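Local atomic coordinates of 2-c-methyl-d-erythritol 4-phosphate cytidylyltransferase (Streptococcus pneumoniae, PDB entry 2VSH), a protein that catalyses the transfer of the cytidylyl group of CTP to D-ribitol 5-phosphate, giving CDP-activated ribitol for teichoic acid precursors. Residues H36-F41 / I50-H55; D30-I35 / E63-K68; E142-I147 / G213-L218; I128-N133 / A209-E214. One frame throughout, in Å; residues are numbered along the deposited sequence.

Following the chain from the N terminus, residues 30-35 open contact 2, and they lead straight into the helix of contact 1. Contact 1 closes first, when 36-41 meets segment 50-55 on strand 50-54. Contact 2 closes at segment 63-68 of helix 59-69, so its loop encloses the smaller one. Both use helix 33-42, and Glu-39 and Arg-31 join them by a salt bridge. The second pair follows later. Residues 128-133 open contact 4 and 142-147 open contact 3. Contact 4 closes at 209-214, contact 3 at 213-218, so the two cross and share Gly-213 and Glu-214. Contacts 1 and 4 place helices on one mixed sheet; contact 2 joins two helical regions and contact 3 two loops.

Contact 1. Residues H36-F41 / I50-H55; sequences HTIEKF and IVVGVH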
# COMPACT_ATOMS: atom_id res chain seq x y z
N HIS A 36 -11.75 -6.87 19.90
CA HIS A 36 -12.19 -7.52 18.66
C HIS A 36 -11.16 -8.54 18.22
O HIS A 36 -11.50 -9.67 17.81
CB HIS A 36 -12.33 -6.50 17.53
CG HIS A 36 -13.54 -5.63 17.63
ND1 HIS A 36 -14.78 -6.03 17.20
CD2 HIS A 36 -13.68 -4.36 18.10
CE1 HIS A 36 -15.65 -5.06 17.41
NE2 HIS A 36 -15.01 -4.04 17.95
N THR A 37 -9.89 -8.14 18.28
CA THR A 37 -8.78 -8.96 17.79
C THR A 37 -8.57 -10.19 18.69
O THR A 37 -8.43 -11.32 18.20
CB THR A 37 -7.46 -8.12 17.73
OG1 THR A 37 -7.65 -7.00 16.85
CG2 THR A 37 -6.31 -8.97 17.20
N ILE A 38 -8.55 -9.98 20.00
CA ILE A 38 -8.42 -11.09 20.96
C ILE A 38 -9.58 -12.09 20.80
O ILE A 38 -9.36 -13.31 20.80
CB ILE A 38 -8.33 -10.59 22.41
CG1 ILE A 38 -7.03 -9.83 22.66
CG2 ILE A 38 -8.42 -11.78 23.39
CD1 ILE A 38 -6.99 -9.07 24.01
N GLU A 39 -10.80 -11.55 20.64
CA GLU A 39 -12.02 -12.34 20.37
C GLU A 39 -11.87 -13.36 19.26
O GLU A 39 -12.34 -14.48 19.38
CB GLU A 39 -13.20 -11.43 20.02
CG GLU A 39 -14.01 -10.97 21.21
CD GLU A 39 -15.06 -9.94 20.84
OE1 GLU A 39 -15.30 -9.73 19.63
OE2 GLU A 39 -15.66 -9.34 21.76
N LYS A 40 -11.22 -12.97 18.16
CA LYS A 40 -11.02 -13.85 17.02
C LYS A 40 -10.16 -15.06 17.36
O LYS A 40 -10.24 -16.07 16.66
CB LYS A 40 -10.39 -13.10 15.83
CG LYS A 40 -11.18 -11.93 15.26
CD LYS A 40 -12.53 -12.35 14.72
CE LYS A 40 -13.14 -11.24 13.91
NZ LYS A 40 -13.53 -10.08 14.77
N PHE A 41 -9.34 -14.96 18.42
CA PHE A 41 -8.44 -16.06 18.85
C PHE A 41 -9.00 -16.97 19.96
O PHE A 41 -8.59 -18.13 20.07
CB PHE A 41 -7.08 -15.52 19.30
CG PHE A 41 -6.16 -15.13 18.16
CD1 PHE A 41 -5.25 -16.06 17.65
CD2 PHE A 41 -6.21 -13.85 17.60
CE1 PHE A 41 -4.39 -15.71 16.61
CE2 PHE A 41 -5.35 -13.49 16.55
CZ PHE A 41 -4.44 -14.42 16.05
N ILE A 50 -3.59 -16.90 25.01
CA ILE A 50 -3.49 -15.72 24.17
C ILE A 50 -2.66 -14.69 24.93
O ILE A 50 -3.08 -14.19 25.98
CB ILE A 50 -4.89 -15.13 23.83
CG1 ILE A 50 -5.67 -16.16 23.02
CG2 ILE A 50 -4.73 -13.85 23.04
CD1 ILE A 50 -7.17 -16.02 23.13
N VAL A 51 -1.45 -14.45 24.44
CA VAL A 51 -0.48 -13.64 25.16
C VAL A 51 -0.41 -12.30 24.45
O VAL A 51 -0.10 -12.24 23.26
CB VAL A 51 0.92 -14.31 25.22
CG1 VAL A 51 1.85 -13.52 26.14
CG2 VAL A 51 0.81 -15.77 25.70
N VAL A 52 -0.73 -11.24 25.18
CA VAL A 52 -0.82 -9.89 24.61
C VAL A 52 0.31 -9.00 25.14
O VAL A 52 0.42 -8.76 26.34
CB VAL A 52 -2.18 -9.22 24.95
CG1 VAL A 52 -2.43 -8.02 24.03
CG2 VAL A 52 -3.34 -10.23 24.83
N GLY A 53 1.12 -8.49 24.22
CA GLY A 53 2.22 -7.59 24.56
C GLY A 53 1.76 -6.16 24.48
O GLY A 53 1.43 -5.67 23.42
N VAL A 54 1.75 -5.48 25.62
CA VAL A 54 1.29 -4.09 25.70
C VAL A 54 2.40 -3.22 26.28
O VAL A 54 3.23 -3.70 27.06
CB VAL A 54 -0.02 -4.00 26.56
CG1 VAL A 54 -0.39 -2.60 26.86
CG2 VAL A 54 -1.19 -4.67 25.84
N HIS A 55 2.43 -1.95 25.91
CA HIS A 55 3.33 -0.99 26.52
C HIS A 55 3.14 -1.07 28.03
O HIS A 55 2.01 -1.13 28.52
CB HIS A 55 3.03 0.41 25.98
CG HIS A 55 3.91 1.49 26.53
ND1 HIS A 55 3.88 1.87 27.86
CD2 HIS A 55 4.81 2.30 25.94
CE1 HIS A 55 4.73 2.85 28.06
NE2 HIS A 55 5.31 3.14 26.91
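Ile-38 and Phe-41 of helix segment 36-41 meet Ile-50 and Val-52 of strand 50-54. The helix runs nearly antiparallel to the strand, at 157°, with the axes 10.0 Å apart. All four side chains are buried and apolar, and no hydrogen bond links the segments. The close packing is at the end where the helix finishes and the strand begins. Ile-50 CD1 lies 3.8 Å from Phe-41 C. It also lies 3.9 Å from Phe-41 CB. The longer branch of Ile-50 leaves beside its own backbone N (chi1 -63°) and then runs out nearly straight (chi2 155°), which brings CD1 to the helix backbone. The Phe-41 ring does not follow its CB: it leads away and packs on Ala-5 and Ile-7 of strand 3-9. One turn back, Ile-38 CD1 touches Val-52 CG2 at 3.9 Å, and the two side chains cross at about a right angle. Ile-38 and Ile-50 meet less closely, with their CG2 methyls 4.2 Å apart. Ile-77 of the next strand lies against both Ile-38 and Val-52. The loose side is polar and partly exposed: Glu-39 points away from the strand, and Lys-40, also partly exposed, hydrogen-bonds through NZ to Pro-117 O. At the far end of the strand segment, His-55 is exposed. Val-52 is about 4 Å, side chain to side chain, from Ala-9, which probably lines the CTP site. The arrangement is that of a beta-alpha-beta crossover, in which helix 33-42 covers the parallel strands 3-9 and 50-54 of a Rossmann-like nucleotidyltransferase sheet.

Contact 2. Residues D30-I35 / E63-K68; sequences DRPILI and EDLVDK
Leu-65 of helix 59-69 gives up the most surface in this contact, and it meets Pro-32 and Ile-35. Its side chain points at segment 30-35. Its torsions lie off the usual staggered values (chi1 -98°). CG of Leu-65 comes within 3.9 Å of CG of Pro-32, at the outer corner of the proline ring. The two side chains cross obliquely. Phe-25 also packs on Leu-65, which keeps some exposure to solvent.

Ile-35 is the second residue. It works through one methyl: Ile-35 CD1 lies 3.8 Å from Leu-65 O and 4.1 Å from Leu-65 CB. CD1 is also 4.3 Å from the backbone N of Val-66. The methyl therefore rests on the helix backbone as much as on a side chain. Two successive bends of the CG1 branch of Ile-35, chi1 -68° and chi2 -58°, place CD1 there.

Pro-32 is the third. It stands at the N-cap position of helix 33-42, and its carbonyl oxygen accepts a weak hydrogen bond from Ile-35 N at 2.9 Å. Both residues point toward the segment of Leu-65. Tyr-69, one turn further along helix 59-69, packs on Pro-32 and Ile-35 as well. No hydrogen bond joins the segments, and the polar residues Glu-63, Asp-64 and Asp-67 are exposed. Val-66 turns to Ile-77 of strand 77-81. The start of helix 33-42 thus packs beside helix 59-69. These are successive connecting helices of the parallel half of a Rossmann-like sheet.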
# COMPACT_ATOMS: atom_id res chain seq x y z
N ASP A 30 -18.74 -1.20 19.42
CA ASP A 30 -19.00 -0.98 20.84
C ASP A 30 -17.92 -1.59 21.77
O ASP A 30 -18.09 -1.64 22.99
CB ASP A 30 -20.42 -1.46 21.20
CG ASP A 30 -21.51 -0.61 20.51
OD1 ASP A 30 -21.74 0.55 20.93
OD2 ASP A 30 -22.15 -1.12 19.55
N ARG A 31 -16.80 -1.98 21.17
CA ARG A 31 -15.69 -2.62 21.89
C ARG A 31 -14.36 -2.15 21.32
O ARG A 31 -14.28 -1.89 20.12
CB ARG A 31 -15.80 -4.14 21.77
CG ARG A 31 -16.76 -4.73 22.78
CD ARG A 31 -17.52 -5.95 22.29
NE ARG A 31 -16.83 -6.71 21.25
CZ ARG A 31 -17.33 -6.92 20.04
NH1 ARG A 31 -18.53 -6.42 19.71
NH2 ARG A 31 -16.65 -7.62 19.15
N PRO A 32 -13.31 -2.05 22.18
CA PRO A 32 -11.99 -1.62 21.71
C PRO A 32 -11.45 -2.54 20.63
O PRO A 32 -11.68 -3.76 20.68
CB PRO A 32 -11.09 -1.74 22.96
CG PRO A 32 -12.02 -1.72 24.12
CD PRO A 32 -13.32 -2.34 23.62
N ILE A 33 -10.73 -1.96 19.68
CA ILE A 33 -10.12 -2.75 18.61
C ILE A 33 -9.37 -3.96 19.15
O ILE A 33 -9.52 -5.08 18.61
CB ILE A 33 -9.22 -1.86 17.68
CG1 ILE A 33 -10.10 -0.87 16.90
CG2 ILE A 33 -8.41 -2.74 16.71
CD1 ILE A 33 -9.36 0.34 16.28
N LEU A 34 -8.58 -3.76 20.21
CA LEU A 34 -7.82 -4.85 20.81
C LEU A 34 -8.70 -6.03 21.20
O LEU A 34 -8.32 -7.19 21.03
CB LEU A 34 -7.05 -4.36 22.05
CG LEU A 34 -6.29 -5.43 22.85
CD1 LEU A 34 -5.18 -6.13 22.02
CD2 LEU A 34 -5.73 -4.86 24.15
N ILE A 35 -9.88 -5.72 21.72
CA ILE A 35 -10.84 -6.74 22.16
C ILE A 35 -11.38 -7.56 20.98
O ILE A 35 -11.45 -8.79 21.07
CB ILE A 35 -11.97 -6.12 23.00
CG1 ILE A 35 -11.42 -5.61 24.35
CG2 ILE A 35 -13.14 -7.11 23.18
CD1 ILE A 35 -10.71 -6.69 25.23
N GLU A 63 -5.67 -5.08 31.12
CA GLU A 63 -6.29 -6.03 32.06
C GLU A 63 -7.72 -5.62 32.44
O GLU A 63 -8.60 -6.48 32.54
CB GLU A 63 -5.41 -6.24 33.30
CG GLU A 63 -4.06 -6.88 32.96
CD GLU A 63 -3.12 -7.06 34.15
OE1 GLU A 63 -3.05 -6.18 35.03
OE2 GLU A 63 -2.44 -8.12 34.18
N ASP A 64 -7.96 -4.32 32.62
CA ASP A 64 -9.31 -3.81 32.83
C ASP A 64 -10.23 -4.18 31.66
O ASP A 64 -11.36 -4.64 31.86
CB ASP A 64 -9.32 -2.28 33.03
CG ASP A 64 -8.71 -1.83 34.35
OD1 ASP A 64 -8.40 -2.70 35.19
OD2 ASP A 64 -8.55 -0.60 34.56
N LEU A 65 -9.74 -3.99 30.44
CA LEU A 65 -10.51 -4.28 29.22
C LEU A 65 -10.93 -5.75 29.12
O LEU A 65 -12.07 -6.07 28.77
CB LEU A 65 -9.71 -3.87 27.99
CG LEU A 65 -9.93 -2.53 27.26
CD1 LEU A 65 -10.61 -1.42 28.08
CD2 LEU A 65 -8.62 -2.06 26.64
N VAL A 66 -10.00 -6.64 29.45
CA VAL A 66 -10.27 -8.09 29.52
C VAL A 66 -11.32 -8.40 30.59
O VAL A 66 -12.28 -9.13 30.33
CB VAL A 66 -8.98 -8.90 29.78
CG1 VAL A 66 -9.30 -10.38 30.09
CG2 VAL A 66 -8.05 -8.79 28.58
N ASP A 67 -11.15 -7.83 31.78
CA ASP A 67 -12.14 -8.00 32.85
C ASP A 67 -13.51 -7.54 32.39
O ASP A 67 -14.52 -8.20 32.68
CB ASP A 67 -11.73 -7.22 34.11
CG ASP A 67 -10.63 -7.91 34.89
OD1 ASP A 67 -10.32 -9.08 34.59
OD2 ASP A 67 -10.07 -7.27 35.82
N LYS A 68 -13.55 -6.42 31.68
CA LYS A 68 -14.79 -5.77 31.29
C LYS A 68 -15.44 -6.44 30.08
O LYS A 68 -16.66 -6.66 30.06
CB LYS A 68 -14.55 -4.30 30.95
CG LYS A 68 -15.84 -3.50 30.71
CD LYS A 68 -15.57 -2.06 30.31
CE LYS A 68 -16.77 -1.17 30.56
NZ LYS A 68 -18.01 -1.65 29.89

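Contact 3. Residues E142-I147 / G213-L218; sequences EAVDTI and GEYSNL
The backbone makes a type I beta turn from Glu-214 to Asn-217, and this turn presents Tyr-215 to Glu-142 at the end of strand 136-142 and to Val-144 just after it. Asn-217 N closes the turn on Glu-214 O at 2.9 Å. Asn-217 is then the centre of an inverse gamma turn, with Leu-218 N bonded to Ser-216 O. The nearest alpha carbons of the two segments, those of Glu-142 and Gly-213, are 8.9 Å apart, so the tyrosine side chain spans the gap. Tyr-215 OH donates a hydrogen bond to Glu-142 O at 2.6 Å. The C=O...OH angle is 122°, and the donor is tilted 21° from the carbonyl plane. Relative to the ring, the oxygen sits at the edge, in plane. With chi1 at -71° the ring starts out beside the backbone N of Tyr-215 and extends from there toward the strand end.

Strands 136-142 and 208-212 are parallel neighbours at one margin, within this chain, of the Rossmann-like sheet. Gly-213 still bonds to Val-140 by its backbone, and the tyrosine adds a tie just beyond. The chain after Glu-142 leads into strand 147-149, where Ile-147 joins an antiparallel ladder with the second subunit, as in the dimer arm of this family.

The van der Waals part is small and exposed. Val-144 CG2 packs obliquely on the ring, 4.1 Å from Tyr-215 CE2, and both it and Glu-142 CB lie beside the hydroxyl. On the turn, Asn-217 ND2 bonds to Thr-170 O and Gln-169 OE1.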
# COMPACT_ATOMS: atom_id res chain seq x y z
N GLU A 142 -1.68 -10.68 -2.65
CA GLU A 142 -1.05 -10.10 -3.83
C GLU A 142 -0.98 -8.58 -3.71
O GLU A 142 -1.97 -7.94 -3.35
CB GLU A 142 -1.79 -10.48 -5.11
CG GLU A 142 -1.69 -11.96 -5.45
CD GLU A 142 -2.39 -12.32 -6.75
OE1 GLU A 142 -2.81 -11.40 -7.50
OE2 GLU A 142 -2.52 -13.54 -7.01
N ALA A 143 0.19 -8.02 -4.00
CA ALA A 143 0.38 -6.57 -3.99
C ALA A 143 -0.41 -5.96 -5.13
O ALA A 143 -0.37 -6.46 -6.26
CB ALA A 143 1.85 -6.23 -4.09
N VAL A 144 -1.15 -4.89 -4.83
CA VAL A 144 -1.97 -4.20 -5.83
C VAL A 144 -1.42 -2.80 -6.11
O VAL A 144 -1.68 -2.21 -7.16
CB VAL A 144 -3.47 -4.17 -5.41
CG1 VAL A 144 -4.30 -3.29 -6.35
CG2 VAL A 144 -4.05 -5.57 -5.38
N ASP A 145 -0.68 -2.27 -5.14
CA ASP A 145 0.13 -1.07 -5.30
C ASP A 145 1.24 -1.32 -6.31
O ASP A 145 1.81 -2.41 -6.36
CB ASP A 145 0.82 -0.71 -3.98
CG ASP A 145 0.06 0.31 -3.16
OD1 ASP A 145 -0.55 1.23 -3.77
OD2 ASP A 145 0.09 0.19 -1.91
N THR A 146 1.57 -0.32 -7.10
CA THR A 146 2.80 -0.40 -7.87
C THR A 146 3.95 0.00 -6.95
O THR A 146 3.87 1.00 -6.24
CB THR A 146 2.76 0.40 -9.19
OG1 THR A 146 4.02 1.04 -9.39
CG2 THR A 146 1.67 1.45 -9.17
N ILE A 147 4.99 -0.82 -6.94
CA ILE A 147 6.11 -0.62 -6.03
C ILE A 147 7.34 -0.18 -6.80
O ILE A 147 7.75 -0.81 -7.78
CB ILE A 147 6.40 -1.91 -5.20
CG1 ILE A 147 5.22 -2.25 -4.27
CG2 ILE A 147 7.69 -1.80 -4.43
CD1 ILE A 147 4.72 -1.08 -3.39
N GLY A 213 -3.68 -14.24 3.06
CA GLY A 213 -4.32 -13.19 3.84
C GLY A 213 -5.66 -12.85 3.24
O GLY A 213 -6.27 -13.67 2.55
N GLU A 214 -6.13 -11.64 3.52
CA GLU A 214 -7.37 -11.14 2.94
C GLU A 214 -7.24 -9.64 2.78
O GLU A 214 -6.60 -8.98 3.61
CB GLU A 214 -8.54 -11.46 3.87
CG GLU A 214 -9.82 -11.83 3.18
CD GLU A 214 -9.78 -13.21 2.56
OE1 GLU A 214 -9.80 -13.28 1.32
OE2 GLU A 214 -9.71 -14.22 3.30
N TYR A 215 -7.82 -9.09 1.72
CA TYR A 215 -7.78 -7.64 1.53
C TYR A 215 -8.48 -6.91 2.67
O TYR A 215 -8.10 -5.80 3.04
CB TYR A 215 -8.29 -7.25 0.13
CG TYR A 215 -7.28 -7.67 -0.91
CD1 TYR A 215 -7.54 -8.71 -1.79
CD2 TYR A 215 -6.03 -7.06 -0.95
CE1 TYR A 215 -6.58 -9.12 -2.73
CE2 TYR A 215 -5.07 -7.46 -1.88
CZ TYR A 215 -5.34 -8.48 -2.76
OH TYR A 215 -4.37 -8.85 -3.66
N SER A 216 -9.48 -7.57 3.25
CA SER A 216 -10.21 -7.07 4.41
C SER A 216 -9.40 -7.17 5.71
O SER A 216 -9.79 -6.56 6.70
CB SER A 216 -11.52 -7.86 4.56
OG SER A 216 -11.22 -9.22 4.84
N ASN A 217 -8.30 -7.92 5.72
CA ASN A 217 -7.41 -7.98 6.91
C ASN A 217 -6.67 -6.64 7.13
O ASN A 217 -5.44 -6.60 7.29
CB ASN A 217 -6.46 -9.18 6.81
CG ASN A 217 -5.64 -9.44 8.09
OD1 ASN A 217 -6.02 -9.06 9.20
ND2 ASN A 217 -4.52 -10.14 7.93
N LEU A 218 -7.46 -5.56 7.17
CA LEU A 218 -6.99 -4.19 7.34
C LEU A 218 -6.18 -3.99 8.62
O LEU A 218 -6.53 -4.51 9.67
CB LEU A 218 -8.21 -3.23 7.34
CG LEU A 218 -8.05 -1.72 7.59
CD1 LEU A 218 -7.39 -0.99 6.42
CD2 LEU A 218 -9.39 -1.06 7.89

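Contact 4. Residues I128-N133 / A209-E214; sequences IQLAQN and ALAKGE
The carbonyl O of Leu-130 accepts a hydrogen bond from the backbone N of Asn-133 at 3.2 Å, and the side chain of the same leucine carries the contact with Ala-209 and Ala-211. Here helix 121-133 covers strand 208-212, an outer strand of the Rossmann-like sheet within this chain. The short axes are 9.2 Å apart and run almost antiparallel, at 169°. Ala-209 and Ala-211 point at the helix, and Leu-210 between them points away. The two alanines put only a methyl each against Leu-130. Leu-210 turns instead to the second subunit, packing on its Ile-156 and sharing backbone hydrogen bonds with that chain. Val-137 of the adjoining strand 136-142 also touches Leu-130. At the strand's end, Lys-212 NZ and, just past it, Glu-214 OE1 form a salt bridge whose hydrogen bond is weak. Arg-122 takes the other oxygen of Glu-214. Leu-130 has chi1 near -99°, off the staggered values, and its CG lies 4.1 Å from Ala-209 CB. Its CD2 methyl sits 3.6 Å from the carbonyl O of Leu-210 and 3.8 Å from Ala-211 CB.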
# COMPACT_ATOMS: atom_id res chain seq x y z
N ILE A 128 -1.35 -22.12 11.42
CA ILE A 128 -0.99 -23.25 12.27
C ILE A 128 -0.62 -24.47 11.41
O ILE A 128 0.37 -25.15 11.67
CB ILE A 128 -2.12 -23.59 13.28
CG1 ILE A 128 -2.23 -22.46 14.34
CG2 ILE A 128 -1.88 -24.95 13.94
CD1 ILE A 128 -3.60 -22.40 15.06
N GLN A 129 -1.42 -24.74 10.38
CA GLN A 129 -1.19 -25.91 9.55
C GLN A 129 0.12 -25.82 8.77
O GLN A 129 0.91 -26.76 8.76
CB GLN A 129 -2.37 -26.12 8.59
CG GLN A 129 -2.21 -27.34 7.69
CD GLN A 129 -3.22 -27.36 6.54
OE1 GLN A 129 -3.83 -26.33 6.22
NE2 GLN A 129 -3.40 -28.52 5.93
N LEU A 130 0.34 -24.68 8.10
CA LEU A 130 1.60 -24.39 7.40
C LEU A 130 2.84 -24.44 8.32
O LEU A 130 3.90 -24.95 7.91
CB LEU A 130 1.49 -23.04 6.68
CG LEU A 130 1.17 -22.88 5.18
CD1 LEU A 130 0.84 -24.17 4.43
CD2 LEU A 130 0.13 -21.82 4.94
N ALA A 131 2.72 -23.98 9.56
CA ALA A 131 3.85 -24.03 10.52
C ALA A 131 4.37 -25.46 10.80
O ALA A 131 5.52 -25.64 11.21
CB ALA A 131 3.51 -23.31 11.82
N GLN A 132 3.53 -26.46 10.54
CA GLN A 132 3.91 -27.86 10.79
C GLN A 132 5.03 -28.32 9.87
O GLN A 132 5.92 -29.04 10.29
CB GLN A 132 2.71 -28.80 10.68
CG GLN A 132 1.58 -28.47 11.67
CD GLN A 132 0.34 -29.33 11.47
OE1 GLN A 132 0.39 -30.43 10.89
NE2 GLN A 132 -0.79 -28.85 11.98
N ASN A 133 5.01 -27.88 8.61
CA ASN A 133 6.03 -28.33 7.66
C ASN A 133 6.99 -27.24 7.17
O ASN A 133 7.76 -27.47 6.24
CB ASN A 133 5.38 -29.09 6.48
CG ASN A 133 3.89 -28.85 6.40
OD1 ASN A 133 3.42 -27.70 6.50
ND2 ASN A 133 3.12 -29.93 6.25
N ALA A 209 6.87 -20.18 4.47
CA ALA A 209 5.71 -20.42 3.60
C ALA A 209 4.80 -19.21 3.56
O ALA A 209 4.74 -18.43 4.52
CB ALA A 209 4.93 -21.62 4.11
N LEU A 210 4.09 -19.05 2.44
CA LEU A 210 3.09 -18.00 2.31
C LEU A 210 1.73 -18.53 2.77
O LEU A 210 1.30 -19.59 2.33
CB LEU A 210 3.01 -17.50 0.85
CG LEU A 210 4.31 -16.98 0.22
CD1 LEU A 210 4.07 -16.51 -1.23
CD2 LEU A 210 4.93 -15.88 1.05
N ALA A 211 1.06 -17.79 3.66
CA ALA A 211 -0.35 -18.06 3.97
C ALA A 211 -1.20 -16.97 3.32
O ALA A 211 -0.77 -15.83 3.19
CB ALA A 211 -0.59 -18.11 5.48
N LYS A 212 -2.41 -17.35 2.92
CA LYS A 212 -3.31 -16.46 2.21
C LYS A 212 -3.95 -15.53 3.22
O LYS A 212 -4.64 -15.96 4.15
CB LYS A 212 -4.36 -17.29 1.44
CG LYS A 212 -5.52 -16.52 0.81
CD LYS A 212 -6.46 -17.48 0.05
CE LYS A 212 -7.95 -17.08 0.15
NZ LYS A 212 -8.21 -15.70 -0.34
N GLY A 213 -3.68 -14.24 3.06
CA GLY A 213 -4.32 -13.19 3.84
C GLY A 213 -5.66 -12.85 3.24
O GLY A 213 -6.27 -13.67 2.55
N GLU A 214 -6.13 -11.64 3.52
CA GLU A 214 -7.37 -11.14 2.94
C GLU A 214 -7.24 -9.64 2.78
O GLU A 214 -6.60 -8.98 3.61
CB GLU A 214 -8.54 -11.46 3.87
CG GLU A 214 -9.82 -11.83 3.18
CD GLU A 214 -9.78 -13.21 2.56
OE1 GLU A 214 -9.80 -13.28 1.32
OE2 GLU A 214 -9.71 -14.22 3.30